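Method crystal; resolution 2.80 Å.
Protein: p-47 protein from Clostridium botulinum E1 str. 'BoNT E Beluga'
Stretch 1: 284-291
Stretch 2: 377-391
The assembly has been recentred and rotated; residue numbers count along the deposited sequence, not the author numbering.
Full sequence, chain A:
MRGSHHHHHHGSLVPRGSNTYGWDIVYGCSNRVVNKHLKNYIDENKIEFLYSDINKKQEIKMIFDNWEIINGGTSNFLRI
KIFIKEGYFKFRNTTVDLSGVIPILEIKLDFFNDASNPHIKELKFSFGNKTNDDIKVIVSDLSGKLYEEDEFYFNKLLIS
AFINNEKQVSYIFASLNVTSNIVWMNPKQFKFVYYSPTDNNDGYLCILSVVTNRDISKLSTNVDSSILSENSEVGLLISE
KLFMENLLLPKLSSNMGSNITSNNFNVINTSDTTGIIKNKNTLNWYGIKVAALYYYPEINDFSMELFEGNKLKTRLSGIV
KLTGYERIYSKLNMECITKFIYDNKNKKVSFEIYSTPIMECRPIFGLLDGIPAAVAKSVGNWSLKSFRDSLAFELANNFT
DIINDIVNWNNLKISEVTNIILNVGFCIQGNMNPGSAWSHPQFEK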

# COMPACT_ATOMS: atom_id res chain seq x y z
N ASN A 284 21.87 20.06 -15.76
CA ASN A 284 22.06 21.41 -16.30
C ASN A 284 20.99 22.38 -15.81
O ASN A 284 19.84 22.37 -16.29
CB ASN A 284 22.10 21.37 -17.82
CG ASN A 284 23.17 20.42 -18.35
OD1 ASN A 284 24.34 20.48 -17.96
ND2 ASN A 284 22.75 19.50 -19.22
N TRP A 285 21.37 23.19 -14.83
CA TRP A 285 20.41 24.14 -14.27
C TRP A 285 19.94 25.13 -15.32
O TRP A 285 20.60 25.37 -16.33
CB TRP A 285 21.01 24.89 -13.10
CG TRP A 285 19.99 25.41 -12.17
CD1 TRP A 285 19.53 26.69 -12.09
CD2 TRP A 285 19.29 24.67 -11.17
NE1 TRP A 285 18.58 26.80 -11.10
CE2 TRP A 285 18.42 25.57 -10.52
CE3 TRP A 285 19.32 23.34 -10.77
CZ2 TRP A 285 17.58 25.17 -9.49
CZ3 TRP A 285 18.49 22.94 -9.75
CH2 TRP A 285 17.63 23.86 -9.12
N TYR A 286 18.78 25.71 -15.07
CA TYR A 286 18.27 26.74 -15.95
C TYR A 286 18.99 28.08 -15.71
O TYR A 286 19.68 28.25 -14.72
CB TYR A 286 16.75 26.88 -15.77
CG TYR A 286 16.30 27.39 -14.42
CD1 TYR A 286 16.21 28.75 -14.17
CD2 TYR A 286 15.95 26.50 -13.40
CE1 TYR A 286 15.78 29.22 -12.94
CE2 TYR A 286 15.52 26.96 -12.16
CZ TYR A 286 15.43 28.32 -11.94
OH TYR A 286 15.01 28.81 -10.71
N GLY A 287 18.83 29.02 -16.63
CA GLY A 287 19.57 30.26 -16.54
C GLY A 287 19.08 31.26 -15.49
O GLY A 287 17.89 31.62 -15.47
N ILE A 288 20.01 31.74 -14.65
CA ILE A 288 19.78 32.79 -13.65
C ILE A 288 20.44 34.12 -14.02
O ILE A 288 21.66 34.16 -14.18
CB ILE A 288 20.34 32.41 -12.27
CG1 ILE A 288 19.78 31.08 -11.79
CG2 ILE A 288 20.05 33.50 -11.25
CD1 ILE A 288 20.71 30.39 -10.81
N LYS A 289 19.67 35.21 -14.09
CA LYS A 289 20.23 36.53 -14.44
C LYS A 289 20.69 37.35 -13.25
O LYS A 289 19.89 37.81 -12.43
CB LYS A 289 19.24 37.36 -15.24
CG LYS A 289 19.77 38.72 -15.61
CD LYS A 289 18.91 39.33 -16.72
CE LYS A 289 18.89 40.85 -16.67
NZ LYS A 289 17.86 41.33 -17.63
N VAL A 290 21.99 37.56 -13.19
CA VAL A 290 22.60 38.35 -12.13
C VAL A 290 23.27 39.56 -12.74
O VAL A 290 24.22 39.42 -13.52
CB VAL A 290 23.64 37.54 -11.40
CG1 VAL A 290 24.18 38.34 -10.22
CG2 VAL A 290 23.03 36.23 -10.96
N ALA A 291 22.81 40.74 -12.33
CA ALA A 291 23.16 41.98 -13.00
C ALA A 291 22.77 41.80 -14.44
O ALA A 291 21.63 41.39 -14.71
CB ALA A 291 24.64 42.32 -12.87
N LYS A 377 31.06 35.25 -6.14
CA LYS A 377 30.36 35.09 -4.87
C LYS A 377 28.87 35.33 -5.07
O LYS A 377 28.03 34.62 -4.52
CB LYS A 377 30.92 36.03 -3.80
CG LYS A 377 29.92 36.40 -2.71
CD LYS A 377 30.58 37.02 -1.48
CE LYS A 377 29.53 37.46 -0.45
NZ LYS A 377 29.98 37.32 0.98
N SER A 378 28.55 36.33 -5.88
CA SER A 378 27.15 36.70 -6.01
C SER A 378 26.37 35.73 -6.89
O SER A 378 25.23 35.41 -6.59
CB SER A 378 27.03 38.13 -6.53
OG SER A 378 25.70 38.58 -6.45
N VAL A 379 26.97 35.23 -7.96
CA VAL A 379 26.30 34.23 -8.79
C VAL A 379 26.16 32.90 -8.02
O VAL A 379 25.13 32.22 -8.09
CB VAL A 379 27.04 34.01 -10.13
CG1 VAL A 379 26.42 32.88 -10.93
CG2 VAL A 379 26.98 35.28 -10.95
N GLY A 380 27.21 32.55 -7.28
CA GLY A 380 27.19 31.39 -6.40
C GLY A 380 26.01 31.42 -5.45
O GLY A 380 25.20 30.48 -5.44
N ASN A 381 25.89 32.50 -4.68
CA ASN A 381 24.82 32.62 -3.68
C ASN A 381 23.44 32.67 -4.31
O ASN A 381 22.46 32.28 -3.70
CB ASN A 381 25.04 33.87 -2.81
CG ASN A 381 26.19 33.71 -1.83
OD1 ASN A 381 26.55 32.59 -1.45
ND2 ASN A 381 26.77 34.83 -1.40
N TRP A 382 23.35 33.15 -5.54
CA TRP A 382 22.06 33.17 -6.23
C TRP A 382 21.66 31.78 -6.70
O TRP A 382 20.47 31.43 -6.73
CB TRP A 382 22.10 34.14 -7.41
CG TRP A 382 21.91 35.55 -6.98
CD1 TRP A 382 22.82 36.56 -7.05
CD2 TRP A 382 20.75 36.09 -6.36
NE1 TRP A 382 22.29 37.71 -6.53
CE2 TRP A 382 21.01 37.44 -6.09
CE3 TRP A 382 19.50 35.56 -6.02
CZ2 TRP A 382 20.08 38.27 -5.50
CZ3 TRP A 382 18.57 36.39 -5.43
CH2 TRP A 382 18.87 37.73 -5.17
N SER A 383 22.67 31.00 -7.07
CA SER A 383 22.46 29.68 -7.62
C SER A 383 22.02 28.73 -6.52
O SER A 383 21.10 27.94 -6.72
CB SER A 383 23.74 29.17 -8.30
OG SER A 383 23.96 29.84 -9.54
N LEU A 384 22.67 28.84 -5.37
CA LEU A 384 22.34 27.99 -4.22
C LEU A 384 20.88 28.18 -3.84
O LEU A 384 20.14 27.21 -3.59
CB LEU A 384 23.27 28.30 -3.05
CG LEU A 384 24.70 27.76 -3.19
CD1 LEU A 384 25.59 28.14 -2.00
CD2 LEU A 384 24.66 26.25 -3.37
N LYS A 385 20.44 29.44 -3.82
CA LYS A 385 19.05 29.74 -3.53
C LYS A 385 18.18 29.02 -4.54
O LYS A 385 17.24 28.32 -4.17
CB LYS A 385 18.81 31.25 -3.53
CG LYS A 385 19.58 31.93 -2.37
CD LYS A 385 19.32 33.44 -2.26
CE LYS A 385 20.03 34.03 -1.03
NZ LYS A 385 19.79 35.50 -0.88
N SER A 386 18.53 29.15 -5.82
CA SER A 386 17.76 28.51 -6.87
C SER A 386 17.56 27.03 -6.58
O SER A 386 16.47 26.53 -6.77
CB SER A 386 18.44 28.69 -8.23
OG SER A 386 17.46 28.78 -9.25
N PHE A 387 18.63 26.37 -6.12
CA PHE A 387 18.61 24.94 -5.83
C PHE A 387 17.59 24.58 -4.74
O PHE A 387 16.59 23.89 -4.97
CB PHE A 387 19.99 24.47 -5.38
CG PHE A 387 21.04 24.56 -6.43
CD1 PHE A 387 20.71 24.73 -7.76
CD2 PHE A 387 22.39 24.47 -6.07
CE1 PHE A 387 21.70 24.81 -8.72
CE2 PHE A 387 23.38 24.55 -7.03
CZ PHE A 387 23.04 24.72 -8.35
N ARG A 388 17.91 25.05 -3.54
CA ARG A 388 17.00 24.98 -2.41
C ARG A 388 15.55 25.23 -2.81
O ARG A 388 14.67 24.42 -2.56
CB ARG A 388 17.42 25.97 -1.33
CG ARG A 388 16.38 26.13 -0.26
CD ARG A 388 16.85 27.03 0.84
NE ARG A 388 16.93 28.40 0.38
CZ ARG A 388 17.60 29.36 1.01
NH1 ARG A 388 18.25 29.08 2.14
NH2 ARG A 388 17.61 30.59 0.50
N ASP A 389 15.31 26.36 -3.48
CA ASP A 389 13.95 26.74 -3.87
C ASP A 389 13.23 25.60 -4.62
O ASP A 389 12.00 25.47 -4.53
CB ASP A 389 13.99 28.02 -4.71
CG ASP A 389 14.13 29.30 -3.86
OD1 ASP A 389 14.73 29.25 -2.76
OD2 ASP A 389 13.62 30.35 -4.32
N SER A 390 14.00 24.78 -5.34
CA SER A 390 13.42 23.77 -6.22
C SER A 390 13.05 22.53 -5.44
O SER A 390 12.35 21.66 -5.96
CB SER A 390 14.39 23.37 -7.34
OG SER A 390 15.42 22.54 -6.81
N LEU A 391 13.58 22.43 -4.23
CA LEU A 391 13.26 21.35 -3.31
C LEU A 391 11.96 21.56 -2.54
O LEU A 391 11.67 20.80 -1.63
CB LEU A 391 14.39 21.18 -2.31
CG LEU A 391 15.72 20.87 -2.97
CD1 LEU A 391 16.77 20.55 -1.90
CD2 LEU A 391 15.57 19.72 -3.94

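The apolar centre is built on Ile288 and Val290. Both CA-to-CB bonds point toward the helix of the second stretch. Lys289, between them in the strand, has no contact with it. This is the usual alternation of a strand, which gives every second side chain to one side.

Strand 288-290 runs roughly antiparallel to the helix, at 146° between their N-to-C directions, with an axis-to-axis approach of 9.3 Å. As the first stretch advances from Trp285 through Ile288 to Val290, the residues whose CA atoms lie nearest step back along the helix, from Phe387 through Ser383 to Val379.

Val290 packs against two helix residues one turn apart or nearly so. Its CB lies 4.1 Å from Val379 CG2, and its CG1 lies 3.9 Å from Trp382 CD1. These are ordinary van der Waals distances. The same methyl, Val290 CG1, is 4.1 Å from Ser378 OG at the margin of the contact.

Ile288 reaches further along the helix. Its CD1 lies 3.5 Å from Ser383 OG and 3.8 Å from Ser386 CB, so the methyl rests close to both serines. Its CG2 is 4.4 Å from Trp382 CB, a looser contact. Ser383 OG does not stand unpaired beside this methyl. Ser383 OG donates a hydrogen bond to Val379 O, one turn back, at 3.0 Å.

Trp285 extends the contact beyond the strand. It is buried, and the helix covers more of it than of any other residue in the first stretch. Phe387 meets it edge-to-face. The Phe387 edge points at the Trp285 face, with the phenyl and six-membered ring centroids 4.5 Å apart and the planes at 72°. The closest atoms are Trp285 CD2 and Phe387 CE1, at 3.4 Å. The CA-to-CB bond of Phe387 points sideways, but the end of its side chain comes nearer to the first stretch.

The polar groups meet the edge of the indole. Trp285 NE1 donates a hydrogen bond to Ser386 OG at 2.9 Å, with an N-H...O angle of 144°. This bond satisfies the indole nitrogen while the ring face remains packed on Phe387. Further round the same edge, Trp285 CH2 lies 3.5 Å from Ser390 OG. Ser390 OG donates a hydrogen bond to Phe387 O, at 2.6 Å.

Tyr286, an exposed residue, completes the contact. Its CA-to-CB bond points sideways, yet the side chain brings Tyr286 OH to 2.9 Å from Ser386 OG. The Ser386 hydroxyl thus has both Trp285 NE1 and Tyr286 OH close by.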